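Long-range contact in nodulation protein S (Bradyrhizobium sp., PDB 3OFK), which probably transfers a methyl group from S-adenosyl-L-methionine to a nitrogen of the precursor during synthesis of the nodulation (Nod) factor: residues 176-186 / 198-206. Sequence-based numbering, arbitrary orientation.
Sequences LTEALTEVERV and LLARFRNPE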
# COMPACT_ATOMS: atom_id res chain seq x y z
N LEU A 176 7.34 10.92 5.89
CA LEU A 176 7.94 9.68 6.37
C LEU A 176 9.36 9.90 6.87
O LEU A 176 9.73 9.34 7.89
CB LEU A 176 7.94 8.61 5.28
CG LEU A 176 6.61 7.96 4.97
CD1 LEU A 176 6.71 7.06 3.74
CD2 LEU A 176 6.15 7.18 6.16
N THR A 177 10.13 10.74 6.16
CA THR A 177 11.54 10.97 6.45
C THR A 177 11.81 11.68 7.81
O THR A 177 12.92 11.61 8.35
CB THR A 177 12.25 11.75 5.26
OG1 THR A 177 12.03 11.05 4.01
CG2 THR A 177 13.78 11.93 5.51
N GLU A 178 10.79 12.36 8.34
CA GLU A 178 10.86 13.05 9.63
C GLU A 178 10.93 12.06 10.78
O GLU A 178 11.48 12.37 11.84
CB GLU A 178 9.61 13.94 9.86
CG GLU A 178 9.38 15.09 8.85
CD GLU A 178 7.94 15.64 8.84
OE1 GLU A 178 7.59 16.35 7.87
OE2 GLU A 178 7.17 15.37 9.78
N ALA A 179 10.33 10.89 10.58
CA ALA A 179 10.32 9.85 11.62
C ALA A 179 11.24 8.65 11.29
O ALA A 179 11.72 7.96 12.20
CB ALA A 179 8.88 9.37 11.85
N LEU A 180 11.50 8.43 10.00
CA LEU A 180 12.20 7.22 9.54
C LEU A 180 13.39 7.56 8.66
O LEU A 180 13.49 8.67 8.16
CB LEU A 180 11.25 6.31 8.75
CG LEU A 180 9.99 5.81 9.47
CD1 LEU A 180 9.07 5.05 8.48
CD2 LEU A 180 10.36 4.92 10.63
N THR A 181 14.27 6.58 8.48
CA THR A 181 15.49 6.72 7.69
C THR A 181 15.30 6.07 6.30
O THR A 181 14.99 4.88 6.20
CB THR A 181 16.70 6.08 8.43
OG1 THR A 181 16.97 6.80 9.65
CG2 THR A 181 17.99 6.09 7.56
N GLU A 182 15.43 6.85 5.24
CA GLU A 182 15.31 6.30 3.89
C GLU A 182 16.51 5.39 3.60
O GLU A 182 17.66 5.84 3.73
CB GLU A 182 15.22 7.40 2.82
CG GLU A 182 14.83 6.83 1.45
CD GLU A 182 14.67 7.88 0.36
OE1 GLU A 182 13.96 8.89 0.57
OE2 GLU A 182 15.24 7.69 -0.73
N VAL A 183 16.26 4.13 3.23
CA VAL A 183 17.34 3.19 2.92
C VAL A 183 17.54 2.98 1.40
O VAL A 183 18.63 2.60 0.97
CB VAL A 183 17.15 1.80 3.59
CG1 VAL A 183 16.68 1.92 5.03
CG2 VAL A 183 16.21 0.92 2.80
N GLU A 184 16.49 3.23 0.61
CA GLU A 184 16.52 3.00 -0.84
C GLU A 184 15.27 3.57 -1.48
O GLU A 184 14.25 3.67 -0.81
CB GLU A 184 16.56 1.49 -1.14
CG GLU A 184 16.78 1.15 -2.62
CD GLU A 184 16.81 -0.34 -2.91
OE1 GLU A 184 16.78 -1.17 -1.97
OE2 GLU A 184 16.87 -0.66 -4.11
N ARG A 185 15.34 3.91 -2.77
CA ARG A 185 14.13 4.26 -3.53
C ARG A 185 14.21 3.77 -4.96
O ARG A 185 15.29 3.45 -5.45
CB ARG A 185 13.88 5.77 -3.51
CG ARG A 185 14.95 6.61 -4.22
CD ARG A 185 14.46 8.03 -4.42
NE ARG A 185 14.13 8.63 -3.14
CZ ARG A 185 13.41 9.73 -2.97
NH1 ARG A 185 12.94 10.42 -4.00
NH2 ARG A 185 13.18 10.15 -1.73
N VAL A 186 13.06 3.72 -5.62
CA VAL A 186 12.98 3.33 -7.02
C VAL A 186 11.85 4.04 -7.69
O VAL A 186 10.80 4.22 -7.12
CB VAL A 186 12.69 1.80 -7.27
CG1 VAL A 186 13.89 1.13 -7.91
CG2 VAL A 186 12.22 1.07 -6.01
N LEU A 198 6.72 6.26 -7.40
CA LEU A 198 7.94 6.34 -6.60
C LEU A 198 7.76 5.36 -5.47
O LEU A 198 6.70 5.34 -4.86
CB LEU A 198 8.11 7.76 -6.03
CG LEU A 198 9.50 8.21 -5.57
CD1 LEU A 198 10.60 7.92 -6.62
CD2 LEU A 198 9.43 9.69 -5.28
N LEU A 199 8.76 4.51 -5.25
CA LEU A 199 8.77 3.62 -4.12
C LEU A 199 10.00 3.93 -3.31
O LEU A 199 11.06 4.27 -3.87
CB LEU A 199 8.83 2.14 -4.55
CG LEU A 199 7.92 1.68 -5.69
CD1 LEU A 199 7.90 0.14 -5.82
CD2 LEU A 199 6.54 2.18 -5.42
N ALA A 200 9.87 3.81 -2.00
CA ALA A 200 10.97 4.01 -1.07
C ALA A 200 10.82 3.03 0.10
O ALA A 200 9.71 2.76 0.59
CB ALA A 200 11.01 5.45 -0.56
N ARG A 201 11.96 2.50 0.53
CA ARG A 201 12.04 1.61 1.65
C ARG A 201 12.65 2.40 2.79
O ARG A 201 13.76 2.95 2.66
CB ARG A 201 12.89 0.39 1.29
CG ARG A 201 13.03 -0.67 2.39
CD ARG A 201 13.84 -1.84 1.86
NE ARG A 201 13.96 -2.95 2.81
CZ ARG A 201 15.08 -3.30 3.46
NH1 ARG A 201 16.23 -2.63 3.28
NH2 ARG A 201 15.05 -4.35 4.29
N PHE A 202 11.93 2.44 3.91
CA PHE A 202 12.39 3.17 5.11
C PHE A 202 12.74 2.21 6.24
O PHE A 202 12.16 1.13 6.36
CB PHE A 202 11.30 4.14 5.55
CG PHE A 202 11.04 5.26 4.57
CD1 PHE A 202 11.60 6.53 4.77
CD2 PHE A 202 10.21 5.06 3.48
CE1 PHE A 202 11.37 7.54 3.88
CE2 PHE A 202 9.96 6.10 2.59
CZ PHE A 202 10.54 7.35 2.80
N ARG A 203 13.72 2.59 7.05
CA ARG A 203 14.07 1.85 8.24
C ARG A 203 13.72 2.65 9.48
O ARG A 203 13.79 3.88 9.49
CB ARG A 203 15.57 1.50 8.28
CG ARG A 203 15.90 0.38 9.25
CD ARG A 203 17.39 -0.03 9.26
NE ARG A 203 18.28 1.08 9.61
CZ ARG A 203 18.95 1.82 8.73
NH1 ARG A 203 18.87 1.58 7.42
NH2 ARG A 203 19.72 2.82 9.16
N ASN A 204 13.35 1.94 10.53
CA ASN A 204 13.01 2.53 11.80
C ASN A 204 14.29 2.73 12.56
O ASN A 204 14.86 1.75 13.06
CB ASN A 204 12.09 1.61 12.60
CG ASN A 204 11.40 2.32 13.77
OD1 ASN A 204 11.24 3.54 13.76
ND2 ASN A 204 10.96 1.55 14.75
N PRO A 205 14.76 4.00 12.66
CA PRO A 205 16.01 4.24 13.40
C PRO A 205 15.77 3.98 14.91
O PRO A 205 15.45 4.90 15.67
CB PRO A 205 16.31 5.71 13.08
CG PRO A 205 14.98 6.35 12.94
CD PRO A 205 14.06 5.27 12.37
N GLU A 206 15.89 2.71 15.31
CA GLU A 206 15.40 2.27 16.63
C GLU A 206 15.81 0.82 16.95
O GLU A 206 16.94 0.52 17.37
CB GLU A 206 13.86 2.43 16.67
CG GLU A 206 13.33 3.20 17.89
CD GLU A 206 13.44 2.39 19.18
OE1 GLU A 206 12.83 1.30 19.25
OE2 GLU A 206 14.13 2.85 20.12
O HOH W 1 17.14 -1.64 0.71
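Thr181 and Arg203 begin the pairing of two antiparallel strands, the C-terminal beta hairpin that ends the seven-stranded sheet of this Rossmann-like methyltransferase, with 181-186 in the edge strand at this end and 198-203 between it and strand 148-155. Their backbones exchange two hydrogen bonds, Thr181 N to Arg203 O (2.9 Å) and Arg203 N to Thr181 O. At the other end Val186 and Leu199 repeat the exchange, and the side chain of Leu199 touches Gln41 of helix 33-46. Between them lies a classic beta bulge: Val183 and Glu184 both face Arg201, whose O takes a firm bond from Val183 N (2.8 Å) and a weak one from Glu184 N.

Apolar packing centres on Phe202, a broad, flat apolar ring suited to lying between its strand and the end of helix 169-179. Leu176 CB lies over one ring face, 4.0 Å from the centroid, a CH-pi contact, and its CD1 reaches CE2; Thr177 OG1, bonded to Ile173 O, meets the ring edge. Leu180 CD1 touches Phe202 CB at 3.8 Å. With an alanine in place of Phe202, Leu176 CB and CD1 would probably lose the ring they rest on, leaving a gap between the helix end and the hairpin, while the CB that meets Leu180 would remain.

On the Phe202 side, the opposite charges of Arg185 and Glu182 join in a two-pronged salt bridge, NH2 to OE1 and NE to OE2, chi1 65° and a bend at chi3 bringing the guanidinium back along its own strand. On the other side, Arg201 CG lies 3.6 Å from Val183 CG2, and the extended chain is long enough to bring its buried guanidinium to Ser49 OG, which NH2 bonds. Glu184 makes a salt bridge to Arg44, while one water takes a hydrogen bond from Arg201 NH1 (2.9 Å) and donates one to Glu184 OE1 (2.7 Å).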